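Local coordinates for flavin reductase domain protein, FMN-binding (Shewanella baltica, PDB 3HMZ) that binds flavin mononucleotide and probably works as a flavin reductase-like oxidoreductase using a nicotinamide nucleotide, at residues A48-L53 with P58-V63; G78-Q83 with F150-I155; V87-L92 with P124-C129; G97-A102 with L108-V113. All coordinates share one frame; numbering follows the deposited sequence. Where two conformers were deposited one is given.

Contact 1: A48-L53 with P58-V63; sequences AWCCAL and PKLTVV. With FMN (flavin mononucleotide), chain B.
W49 and V63 meet where the hairpin of strands 41-55 and 58-63 reaches the flavin, and their conformations show how a strand end can be shaped for a cofactor. With CG of W49 anti to its carbonyl carbon (chi1 -60°), the indole lies so that V63 CB comes up to its edge in the ring plane, and V63 CG1 sits 3.9 Å from W49 CE3. Within these segments the hydrogen bonds to the flavin all come from the main chain: A48 N donates to FMN N5 (3.0 Å), W49 N to FMN O4 (2.9 Å), and FMN N3 gives its proton to V63 O (2.8 Å). The two segments are joined by V63 N to W49 O, by paired bonds between C51 and T61, with T61 N to C51 O nearly straight (173°), and by L53 N to K59 O.

T61 turns its hydroxyl between backbone N and carbonyl carbon (chi1 56°). OG1 thereby stands over the strand pair, 3.7 Å from C51 CB, and reaches two waters, one donating to W49 O and the other to A52 O. The remaining branch, T61 CG2, meets L53 CD2 at 3.9 Å, the two side chains running at about a right angle. On the opposite face C50 CB packs against V62 CG2.

Beyond the hairpin, W49 NE1 bonds to N27 OD1 of the second subunit, whose C51 packs against this C51. The chemistry implies a flavin edge read by backbone donors and an acceptor, in a frame shared with the dimer interface.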
# COMPACT_ATOMS: atom_id res chain seq x y z
N ALA A 48 1.51 -2.64 -7.98
CA ALA A 48 1.72 -1.74 -6.84
C ALA A 48 0.45 -1.58 -6.01
O ALA A 48 0.53 -1.33 -4.80
CB ALA A 48 2.18 -0.37 -7.31
N TRP A 49 -0.73 -1.73 -6.64
CA TRP A 49 -2.00 -1.39 -5.97
C TRP A 49 -2.66 -2.59 -5.32
O TRP A 49 -3.77 -2.96 -5.65
CB TRP A 49 -2.91 -0.63 -6.92
CG TRP A 49 -2.34 0.64 -7.42
CD1 TRP A 49 -1.20 1.28 -7.00
CD2 TRP A 49 -2.91 1.50 -8.41
NE1 TRP A 49 -0.99 2.46 -7.71
CE2 TRP A 49 -2.04 2.62 -8.56
CE3 TRP A 49 -4.08 1.44 -9.19
CZ2 TRP A 49 -2.30 3.63 -9.47
CZ3 TRP A 49 -4.32 2.44 -10.09
CH2 TRP A 49 -3.45 3.52 -10.22
N CYS A 50 -1.95 -3.18 -4.38
CA CYS A 50 -2.37 -4.32 -3.60
C CYS A 50 -2.27 -3.90 -2.14
O CYS A 50 -1.26 -3.39 -1.74
CB CYS A 50 -1.48 -5.53 -3.87
SG CYS A 50 -1.98 -6.97 -2.88
N CYS A 51 -3.34 -4.09 -1.37
CA CYS A 51 -3.38 -3.61 0.02
C CYS A 51 -4.14 -4.59 0.91
O CYS A 51 -5.15 -5.18 0.48
CB CYS A 51 -4.06 -2.23 0.04
SG CYS A 51 -3.96 -1.36 1.59
N ALA A 52 -3.67 -4.76 2.14
CA ALA A 52 -4.40 -5.51 3.13
C ALA A 52 -5.81 -4.90 3.31
O ALA A 52 -6.02 -3.69 3.15
CB ALA A 52 -3.66 -5.55 4.46
N LEU A 53 -6.75 -5.77 3.62
CA LEU A 53 -8.17 -5.39 3.82
C LEU A 53 -8.73 -5.85 5.16
O LEU A 53 -9.63 -5.17 5.69
CB LEU A 53 -9.03 -5.93 2.67
CG LEU A 53 -10.54 -5.69 2.72
CD1 LEU A 53 -10.78 -4.20 2.75
CD2 LEU A 53 -11.23 -6.39 1.51
N PRO A 58 -7.61 -13.13 7.19
CA PRO A 58 -7.03 -12.12 6.32
C PRO A 58 -7.72 -11.94 4.97
O PRO A 58 -8.19 -12.91 4.36
CB PRO A 58 -5.60 -12.59 6.14
CG PRO A 58 -5.67 -14.05 6.42
CD PRO A 58 -6.67 -14.20 7.50
N LYS A 59 -7.76 -10.70 4.50
CA LYS A 59 -8.25 -10.35 3.18
C LYS A 59 -7.35 -9.25 2.62
O LYS A 59 -6.64 -8.54 3.36
CB LYS A 59 -9.69 -9.84 3.20
CG LYS A 59 -10.73 -10.80 3.80
CD LYS A 59 -12.13 -10.19 3.69
CE LYS A 59 -13.27 -10.89 4.52
NZ LYS A 59 -13.02 -12.21 5.01
N LEU A 60 -7.41 -9.13 1.31
CA LEU A 60 -6.69 -8.09 0.59
C LEU A 60 -7.44 -7.61 -0.63
O LEU A 60 -8.42 -8.26 -1.07
CB LEU A 60 -5.24 -8.54 0.29
CG LEU A 60 -5.06 -9.78 -0.59
CD1 LEU A 60 -5.43 -9.55 -2.09
CD2 LEU A 60 -3.60 -10.22 -0.49
N THR A 61 -7.04 -6.43 -1.09
CA THR A 61 -7.53 -5.87 -2.32
C THR A 61 -6.40 -5.84 -3.33
O THR A 61 -5.23 -5.68 -2.95
CB THR A 61 -8.11 -4.43 -2.17
OG1 THR A 61 -7.10 -3.58 -1.59
CG2 THR A 61 -9.40 -4.44 -1.31
N VAL A 62 -6.75 -5.90 -4.62
CA VAL A 62 -5.79 -5.64 -5.70
C VAL A 62 -6.56 -5.01 -6.88
O VAL A 62 -7.71 -5.38 -7.14
CB VAL A 62 -4.96 -6.87 -6.09
CG1 VAL A 62 -5.84 -8.04 -6.67
CG2 VAL A 62 -3.82 -6.45 -7.00
N VAL A 63 -5.94 -4.04 -7.51
CA VAL A 63 -6.49 -3.36 -8.67
C VAL A 63 -5.87 -4.01 -9.90
O VAL A 63 -4.64 -4.04 -10.04
CB VAL A 63 -6.23 -1.86 -8.63
CG1 VAL A 63 -6.94 -1.20 -9.79
CG2 VAL A 63 -6.71 -1.27 -7.29
N1 FMN B . -1.26 -3.18 -13.41
C2 FMN B . -2.42 -3.27 -12.69
O2 FMN B . -3.46 -3.63 -13.25
N3 FMN B . -2.39 -2.99 -11.33
C4 FMN B . -1.27 -2.58 -10.68
O4 FMN B . -1.34 -2.32 -9.45
C4A FMN B . -0.09 -2.48 -11.45
N5 FMN B . 1.10 -2.09 -10.86
C5A FMN B . 2.31 -2.16 -11.53
C6 FMN B . 3.53 -1.94 -10.87
C7 FMN B . 4.74 -2.00 -11.54
C7M FMN B . 6.03 -1.78 -10.82
C8 FMN B . 4.74 -2.27 -12.91
C8M FMN B . 6.04 -2.33 -13.70
C9 FMN B . 3.53 -2.50 -13.55
C9A FMN B . 2.30 -2.45 -12.91
N10 FMN B . 1.08 -2.70 -13.54
C10 FMN B . -0.09 -2.78 -12.81
C1' FMN B . 1.01 -3.12 -14.98
C2' FMN B . 0.94 -4.64 -15.21
O2' FMN B . 1.88 -5.35 -14.39
C3' FMN B . 1.23 -4.85 -16.69
O3' FMN B . 0.17 -4.27 -17.46
C4' FMN B . 1.54 -6.31 -17.07
O4' FMN B . 2.23 -6.27 -18.32
C5' FMN B . 0.32 -7.20 -17.19
O5' FMN B . 0.77 -8.49 -17.62
P FMN B . -0.29 -9.56 -18.16
O1P FMN B . 0.61 -10.67 -18.69
O2P FMN B . -1.20 -9.99 -17.05
O3P FMN B . -1.09 -8.92 -19.25
O HOH W 1 -6.04 -2.29 -3.77
O HOH W 2 -7.56 -2.56 1.01

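Contact 2: G78-Q83 with F150-I155; sequences GMFVIQ and FIAEVI
F80 places CG between its backbone N and carbonyl carbon (chi1 57°), a rotation that carries the phenyl ring across to A152, while M79 folds at chi2 and chi3 (-72° and -54°) to bring its methyl round to I155. These torsions bridge strands that do not pair directly: strand 131-138 runs between 79-84 and 149-160, and the nearest CA atoms, of M79 and A152, are 8.5 Å apart. F80 CZ reaches the methyl CB of A152 at 3.5 Å, with F80 CE1 slightly farther from it. The edge of the same ring is met in its plane by I82 CG1, from its own strand.

F80 and A152 both also touch C135 of the intervening strand, and V34 and V62 pack on F80 from two further strands of the curled antiparallel sheet. M79, modelled as selenomethionine, crosses I155 at about a right angle; its CE lies 3.4 Å from I155 CD1, tighter than usual, but M79 has an alternate conformer and the closeness is doubtful.

What joins these segments is therefore wholly apolar. An aromatic ring corner, CZ, set against a methyl group suits the interior of the split barrel expected for this flavin-binding family, where contact depends on shape rather than on directed bonds.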
# COMPACT_ATOMS: atom_id res chain seq x y z
N GLY A 78 -10.74 -17.85 -10.16
CA GLY A 78 -11.08 -17.38 -8.82
C GLY A 78 -10.00 -17.51 -7.76
O GLY A 78 -10.30 -17.44 -6.57
N MSE A 79 -8.76 -17.74 -8.20
CA MSE A 79 -7.62 -17.97 -7.30
C MSE A 79 -6.39 -17.25 -7.85
O MSE A 79 -6.22 -17.13 -9.05
CB MSE A 79 -7.28 -19.46 -7.25
CG MSE A 79 -8.35 -20.39 -6.70
SE MSE A 79 -8.59 -20.22 -4.79
CE MSE A 79 -6.81 -20.46 -4.08
N PHE A 80 -5.52 -16.83 -6.94
CA PHE A 80 -4.25 -16.22 -7.33
C PHE A 80 -3.31 -16.21 -6.13
O PHE A 80 -3.71 -16.52 -5.01
CB PHE A 80 -4.45 -14.81 -7.93
CG PHE A 80 -5.17 -13.83 -7.02
CD1 PHE A 80 -6.57 -13.77 -7.01
CD2 PHE A 80 -4.45 -12.91 -6.27
CE1 PHE A 80 -7.23 -12.87 -6.22
CE2 PHE A 80 -5.12 -11.98 -5.48
CZ PHE A 80 -6.53 -11.95 -5.46
N VAL A 81 -2.06 -15.86 -6.42
CA VAL A 81 -1.05 -15.71 -5.38
C VAL A 81 -0.56 -14.25 -5.46
O VAL A 81 -0.36 -13.67 -6.55
CB VAL A 81 0.15 -16.67 -5.51
CG1 VAL A 81 1.23 -16.39 -4.43
CG2 VAL A 81 -0.31 -18.14 -5.46
N ILE A 82 -0.42 -13.67 -4.28
CA ILE A 82 0.25 -12.35 -4.08
C ILE A 82 1.56 -12.68 -3.40
O ILE A 82 1.61 -13.39 -2.40
CB ILE A 82 -0.58 -11.41 -3.20
CG1 ILE A 82 -1.89 -11.03 -3.92
CG2 ILE A 82 0.22 -10.15 -2.81
CD1 ILE A 82 -1.70 -10.28 -5.23
N GLN A 83 2.65 -12.19 -3.97
CA GLN A 83 3.97 -12.45 -3.41
C GLN A 83 4.82 -11.19 -3.44
O GLN A 83 4.64 -10.33 -4.29
CB GLN A 83 4.66 -13.64 -4.10
CG GLN A 83 4.71 -13.58 -5.63
CD GLN A 83 3.88 -14.63 -6.28
OE1 GLN A 83 4.24 -15.81 -6.18
NE2 GLN A 83 2.80 -14.22 -6.96
N PHE A 150 -10.51 -5.85 -6.96
CA PHE A 150 -10.72 -7.24 -6.62
C PHE A 150 -10.43 -7.46 -5.16
O PHE A 150 -9.47 -6.90 -4.64
CB PHE A 150 -9.81 -8.11 -7.50
CG PHE A 150 -10.20 -8.12 -8.95
CD1 PHE A 150 -9.95 -7.05 -9.76
CD2 PHE A 150 -10.83 -9.23 -9.49
CE1 PHE A 150 -10.37 -7.03 -11.08
CE2 PHE A 150 -11.22 -9.25 -10.83
CZ PHE A 150 -11.01 -8.15 -11.62
N ILE A 151 -11.28 -8.21 -4.49
CA ILE A 151 -11.18 -8.58 -3.07
C ILE A 151 -10.96 -10.06 -2.97
O ILE A 151 -11.66 -10.85 -3.64
CB ILE A 151 -12.48 -8.16 -2.30
CG1 ILE A 151 -12.54 -6.63 -2.23
CG2 ILE A 151 -12.50 -8.77 -0.89
CD1 ILE A 151 -13.87 -6.10 -1.73
N ALA A 152 -10.04 -10.46 -2.09
CA ALA A 152 -9.81 -11.87 -1.87
C ALA A 152 -9.58 -12.23 -0.42
O ALA A 152 -9.06 -11.42 0.34
CB ALA A 152 -8.58 -12.38 -2.70
N GLU A 153 -9.94 -13.47 -0.07
CA GLU A 153 -9.58 -14.01 1.22
C GLU A 153 -8.20 -14.66 1.07
O GLU A 153 -7.91 -15.33 0.09
CB GLU A 153 -10.62 -15.02 1.72
CG GLU A 153 -10.19 -15.90 2.87
CD GLU A 153 -11.40 -16.44 3.67
OE1 GLU A 153 -12.55 -16.43 3.12
OE2 GLU A 153 -11.20 -16.78 4.85
N VAL A 154 -7.35 -14.43 2.06
CA VAL A 154 -6.01 -15.06 2.08
C VAL A 154 -6.24 -16.39 2.83
O VAL A 154 -6.70 -16.40 4.00
CB VAL A 154 -4.99 -14.19 2.79
CG1 VAL A 154 -3.69 -14.96 3.00
CG2 VAL A 154 -4.78 -12.89 1.99
N ILE A 155 -5.97 -17.49 2.13
CA ILE A 155 -6.17 -18.84 2.66
C ILE A 155 -4.91 -19.57 3.08
O ILE A 155 -4.98 -20.67 3.63
CB ILE A 155 -7.01 -19.71 1.65
CG1 ILE A 155 -6.27 -19.93 0.33
CG2 ILE A 155 -8.39 -19.02 1.40
CD1 ILE A 155 -7.00 -20.88 -0.68

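Contact 3: V87-L92 with P124-C129; sequences VAQLQL and PFVAGC. With EDO (1,2-ethanediol), chain E.
A type II beta turn, V126 to C129, receives the side chain of Q89, the N-cap residue ahead of helix 90-96; the pair illustrates how one long amide can reach from a helix start to a turn. Q89 sets CG beside its own backbone N, anti to the carbonyl carbon (chi1 -63°), and from there extends straight to the turn. Its NE2 comes to 3.0 Å from A127 O, although the angle is too poor for a hydrogen bond, and rests 3.4 Å from G128 C. Its OE1 lies 3.7 Å from C129 SG and accepts from T86 N, just ahead of 87-92, a bond that would limit rotation of the amide. V126 CG1 lies 4.1 Å from Q89 NE2.

Replacing Q89 with an alanine would probably leave T86 N without its acceptor and open a gap beside C129 SG and the G128 peptide. The turn has further ties: V126 N bonds to Q83 OE1 of strand 79-84, and V126 O takes the indole NH of W132.

G128 carries the positive phi of the third turn position, and a CB there would also run into Q89 NE2. The backbone N of G128 donates to O2 of a 1,2-ethanediol molecule, probably from the crystallisation liquor, at 2.9 Å with an angle of 163°.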
# COMPACT_ATOMS: atom_id res chain seq x y z
N VAL A 87 14.66 -6.87 -3.83
CA VAL A 87 15.56 -6.00 -4.62
C VAL A 87 16.31 -6.82 -5.68
O VAL A 87 16.51 -6.34 -6.79
CB VAL A 87 16.51 -5.22 -3.71
CG1 VAL A 87 17.72 -4.66 -4.50
CG2 VAL A 87 15.75 -4.12 -2.99
N ALA A 88 16.69 -8.07 -5.35
CA ALA A 88 17.34 -8.98 -6.33
C ALA A 88 16.46 -9.22 -7.56
O ALA A 88 16.99 -9.50 -8.64
CB ALA A 88 17.69 -10.31 -5.70
N GLN A 89 15.14 -9.11 -7.38
CA GLN A 89 14.14 -9.28 -8.42
C GLN A 89 13.68 -7.96 -9.04
O GLN A 89 12.62 -7.90 -9.67
CB GLN A 89 12.95 -10.04 -7.85
CG GLN A 89 13.31 -11.45 -7.40
CD GLN A 89 12.14 -12.11 -6.70
OE1 GLN A 89 11.59 -11.56 -5.77
NE2 GLN A 89 11.80 -13.33 -7.12
N LEU A 90 14.53 -6.92 -8.96
CA LEU A 90 14.21 -5.61 -9.54
C LEU A 90 13.86 -5.73 -11.05
O LEU A 90 12.80 -5.28 -11.49
CB LEU A 90 15.39 -4.65 -9.40
CG LEU A 90 15.31 -3.30 -10.08
CD1 LEU A 90 14.18 -2.50 -9.53
CD2 LEU A 90 16.64 -2.58 -9.88
N GLN A 91 14.73 -6.39 -11.82
CA GLN A 91 14.50 -6.49 -13.28
C GLN A 91 13.28 -7.36 -13.55
O GLN A 91 12.45 -7.00 -14.38
CB GLN A 91 15.70 -7.06 -14.05
CG GLN A 91 17.07 -6.50 -13.78
CD GLN A 91 17.18 -5.00 -13.70
OE1 GLN A 91 16.54 -4.28 -14.46
NE2 GLN A 91 18.09 -4.51 -12.83
N LEU A 92 13.16 -8.48 -12.85
CA LEU A 92 12.02 -9.38 -13.01
C LEU A 92 10.71 -8.64 -12.78
O LEU A 92 9.75 -8.76 -13.56
CB LEU A 92 12.11 -10.56 -12.04
CG LEU A 92 11.04 -11.66 -12.04
CD1 LEU A 92 11.57 -12.99 -11.42
CD2 LEU A 92 9.78 -11.25 -11.30
N PRO A 124 0.60 -21.14 -9.23
CA PRO A 124 2.02 -20.86 -9.42
C PRO A 124 2.53 -19.85 -8.39
O PRO A 124 1.90 -18.80 -8.19
CB PRO A 124 2.06 -20.24 -10.81
CG PRO A 124 0.73 -19.52 -10.94
CD PRO A 124 -0.23 -20.25 -10.07
N PHE A 125 3.63 -20.19 -7.74
CA PHE A 125 4.32 -19.32 -6.80
C PHE A 125 5.67 -18.92 -7.43
O PHE A 125 6.33 -19.76 -8.07
CB PHE A 125 4.58 -20.05 -5.49
CG PHE A 125 3.34 -20.37 -4.70
CD1 PHE A 125 2.50 -21.41 -5.06
CD2 PHE A 125 3.01 -19.62 -3.59
CE1 PHE A 125 1.36 -21.69 -4.31
CE2 PHE A 125 1.91 -19.91 -2.83
CZ PHE A 125 1.06 -20.97 -3.20
N VAL A 126 6.10 -17.68 -7.22
CA VAL A 126 7.34 -17.18 -7.81
C VAL A 126 8.53 -17.45 -6.90
O VAL A 126 8.57 -16.98 -5.77
CB VAL A 126 7.24 -15.70 -8.21
CG1 VAL A 126 8.56 -15.20 -8.80
CG2 VAL A 126 6.02 -15.44 -9.17
N ALA A 127 9.49 -18.22 -7.39
CA ALA A 127 10.73 -18.48 -6.66
C ALA A 127 11.52 -17.20 -6.42
O ALA A 127 11.53 -16.31 -7.28
CB ALA A 127 11.64 -19.48 -7.43
N GLY A 128 12.12 -17.09 -5.24
CA GLY A 128 13.00 -15.99 -4.89
C GLY A 128 12.34 -14.86 -4.12
O GLY A 128 13.03 -13.97 -3.62
N CYS A 129 11.01 -14.85 -4.05
CA CYS A 129 10.30 -13.80 -3.31
C CYS A 129 10.53 -14.04 -1.81
O CYS A 129 11.04 -15.09 -1.40
CB CYS A 129 8.82 -13.86 -3.62
SG CYS A 129 8.47 -13.48 -5.36
C1 EDO E . 11.69 -21.61 -2.82
O1 EDO E . 10.72 -22.62 -3.16
C2 EDO E . 11.30 -20.33 -3.53
O2 EDO E . 12.21 -19.26 -3.35

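Contact 4: G97-A102 with L108-V113; sequences GSQSLA and LLNCGV. With FMN (flavin mononucleotide), chain B; EDO (1,2-ethanediol), chain F.
Q99 leans from the loop 97-102 onto C111 at the end of helix 107-111. Its CB starts toward the helix, and with CG anti to the carbonyl carbon (chi1 -62°) and the chain extended beyond, the amide is delivered to the sulfur. CD lies close to C111 SG; OE1 comes nearest, 3.4 Å from that SG, and also stands 4.0 Å from N110 CB. NE2 ends on a water (2.8 Å to its oxygen), which in turn donates to N110 O at 3.0 Å. Q99 has a second deposited conformer, so the details of this amide contact are doubtful.

The same loop serves the cofactor, through two main-chain atoms and one hydroxyl. Q99 O accepts from FMN O4' (2.8 Å), and L101 N points almost straight at FMN O1P (2.8 Å, 172°). S100 OG gives its proton to FMN O3P (2.6 Å) while accepting from A102 N (3.1 Å), closing an ST turn that holds the hydroxyl. An alanine in place of S100 would probably leave O3P short of a donor and A102 N without its acceptor, so that the turn could relax.

K107, T70 and N43 add further bonds to FMN, and G112, just past the helix, has positive phi and completes a Schellman motif. The whole is a site for the phosphate and ribityl end of FMN, made from a loop whose backbone and hydroxyl clasp the cofactor while a side chain leans on the following helix.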
# COMPACT_ATOMS: atom_id res chain seq x y z
N GLY A 97 5.85 -6.46 -15.32
CA GLY A 97 4.94 -5.34 -15.36
C GLY A 97 5.03 -4.49 -16.61
O GLY A 97 4.35 -3.45 -16.69
N SER A 98 5.85 -4.91 -17.58
CA SER A 98 6.07 -4.17 -18.82
C SER A 98 5.80 -5.01 -20.08
O SER A 98 5.99 -4.50 -21.20
CB SER A 98 7.50 -3.65 -18.84
OG SER A 98 7.78 -2.82 -17.74
N GLN A 99 5.38 -6.26 -19.90
CA GLN A 99 5.13 -7.22 -20.97
C GLN A 99 3.86 -7.98 -20.64
O GLN A 99 3.69 -8.36 -19.49
CB GLN A 99 6.31 -8.22 -20.99
CG GLN A 99 7.66 -7.58 -21.30
CD GLN A 99 8.84 -8.53 -21.21
OE1 GLN A 99 8.71 -9.72 -21.46
NE2 GLN A 99 10.00 -8.00 -20.84
N SER A 100 3.01 -8.26 -21.63
CA SER A 100 1.80 -9.06 -21.40
C SER A 100 1.95 -10.42 -22.01
O SER A 100 2.50 -10.58 -23.13
CB SER A 100 0.55 -8.40 -22.02
OG SER A 100 -0.63 -9.21 -21.82
N LEU A 101 1.45 -11.42 -21.29
CA LEU A 101 1.39 -12.79 -21.79
C LEU A 101 0.58 -12.87 -23.08
O LEU A 101 0.85 -13.73 -23.90
CB LEU A 101 0.78 -13.72 -20.75
CG LEU A 101 0.76 -15.22 -21.07
CD1 LEU A 101 2.16 -15.79 -21.19
CD2 LEU A 101 -0.03 -15.93 -20.01
N ALA A 102 -0.39 -11.97 -23.26
CA ALA A 102 -1.18 -11.95 -24.53
C ALA A 102 -0.27 -11.74 -25.77
O ALA A 102 -0.63 -12.18 -26.88
CB ALA A 102 -2.24 -10.86 -24.47
N LEU A 108 7.11 -15.73 -19.27
CA LEU A 108 7.80 -16.12 -18.04
C LEU A 108 9.26 -16.44 -18.27
O LEU A 108 10.10 -15.95 -17.51
CB LEU A 108 7.02 -17.19 -17.27
CG LEU A 108 5.60 -16.77 -16.88
CD1 LEU A 108 4.98 -17.86 -16.00
CD2 LEU A 108 5.47 -15.38 -16.14
N LEU A 109 9.57 -17.19 -19.33
CA LEU A 109 10.99 -17.46 -19.58
C LEU A 109 11.71 -16.16 -20.00
O LEU A 109 12.86 -15.96 -19.61
CB LEU A 109 11.27 -18.68 -20.49
CG LEU A 109 11.15 -18.70 -22.00
CD1 LEU A 109 12.04 -17.66 -22.70
CD2 LEU A 109 11.47 -20.05 -22.55
N ASN A 110 11.05 -15.26 -20.74
CA ASN A 110 11.63 -13.97 -21.11
C ASN A 110 11.95 -13.06 -19.94
O ASN A 110 12.95 -12.33 -19.95
CB ASN A 110 10.66 -13.17 -22.01
CG ASN A 110 10.36 -13.85 -23.31
OD1 ASN A 110 11.03 -14.82 -23.76
ND2 ASN A 110 9.28 -13.36 -23.95
N CYS A 111 11.11 -13.12 -18.91
CA CYS A 111 11.21 -12.27 -17.75
C CYS A 111 12.07 -12.90 -16.64
O CYS A 111 12.32 -12.25 -15.63
CB CYS A 111 9.81 -11.94 -17.20
SG CYS A 111 8.82 -10.86 -18.26
N GLY A 112 12.53 -14.15 -16.82
CA GLY A 112 13.38 -14.84 -15.81
C GLY A 112 12.60 -15.33 -14.62
O GLY A 112 13.17 -15.47 -13.54
N VAL A 113 11.30 -15.63 -14.81
CA VAL A 113 10.45 -16.08 -13.72
C VAL A 113 10.51 -17.59 -13.58
O VAL A 113 10.13 -18.31 -14.51
CB VAL A 113 8.98 -15.68 -13.96
CG1 VAL A 113 8.05 -16.24 -12.86
CG2 VAL A 113 8.86 -14.14 -14.07
N1 FMN B . -1.26 -3.18 -13.41
C2 FMN B . -2.42 -3.27 -12.69
O2 FMN B . -3.46 -3.63 -13.25
N3 FMN B . -2.39 -2.99 -11.33
C4 FMN B . -1.27 -2.58 -10.68
O4 FMN B . -1.34 -2.32 -9.45
C4A FMN B . -0.09 -2.48 -11.45
N5 FMN B . 1.10 -2.09 -10.86
C5A FMN B . 2.31 -2.16 -11.53
C6 FMN B . 3.53 -1.94 -10.87
C7 FMN B . 4.74 -2.00 -11.54
C7M FMN B . 6.03 -1.78 -10.82
C8 FMN B . 4.74 -2.27 -12.91
C8M FMN B . 6.04 -2.33 -13.70
C9 FMN B . 3.53 -2.50 -13.55
C9A FMN B . 2.30 -2.45 -12.91
N10 FMN B . 1.08 -2.70 -13.54
C10 FMN B . -0.09 -2.78 -12.81
C1' FMN B . 1.01 -3.12 -14.98
C2' FMN B . 0.94 -4.64 -15.21
O2' FMN B . 1.88 -5.35 -14.39
C3' FMN B . 1.23 -4.85 -16.69
O3' FMN B . 0.17 -4.27 -17.46
C4' FMN B . 1.54 -6.31 -17.07
O4' FMN B . 2.23 -6.27 -18.32
C5' FMN B . 0.32 -7.20 -17.19
O5' FMN B . 0.77 -8.49 -17.62
P FMN B . -0.29 -9.56 -18.16
O1P FMN B . 0.61 -10.67 -18.69
O2P FMN B . -1.20 -9.99 -17.05
O3P FMN B . -1.09 -8.92 -19.25
C1 EDO F . 16.38 -11.64 -14.32
O1 EDO F . 16.57 -12.95 -14.88
C2 EDO F . 14.90 -11.30 -14.27
O2 EDO F . 14.46 -10.86 -15.54
O HOH W 3 12.28 -9.66 -21.05

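Overall arrangement
From the N terminus, contact 1 comes first and closes a short loop, the hairpin of strands 41-55 and 58-63, before any other contact opens. Contact 2 then opens on strand 79-84 and closes only at strand 149-160. Within its long loop lies contact 3, from 87-92 to 124-129, and within that contact 4, from 97-102 to 108-113: three loops nested without crossing. V62 O and F150 N probably bond, linking contacts 1 and 2 in one sheet, while V81 of contact 2 packs on P124 of contact 3, and L92 of contact 3 packs on V113 and the main chain of C111 and G112 in contact 4. Contacts 1 and 4 do not touch, yet hold the flavin ring and the phosphate end of one FMN.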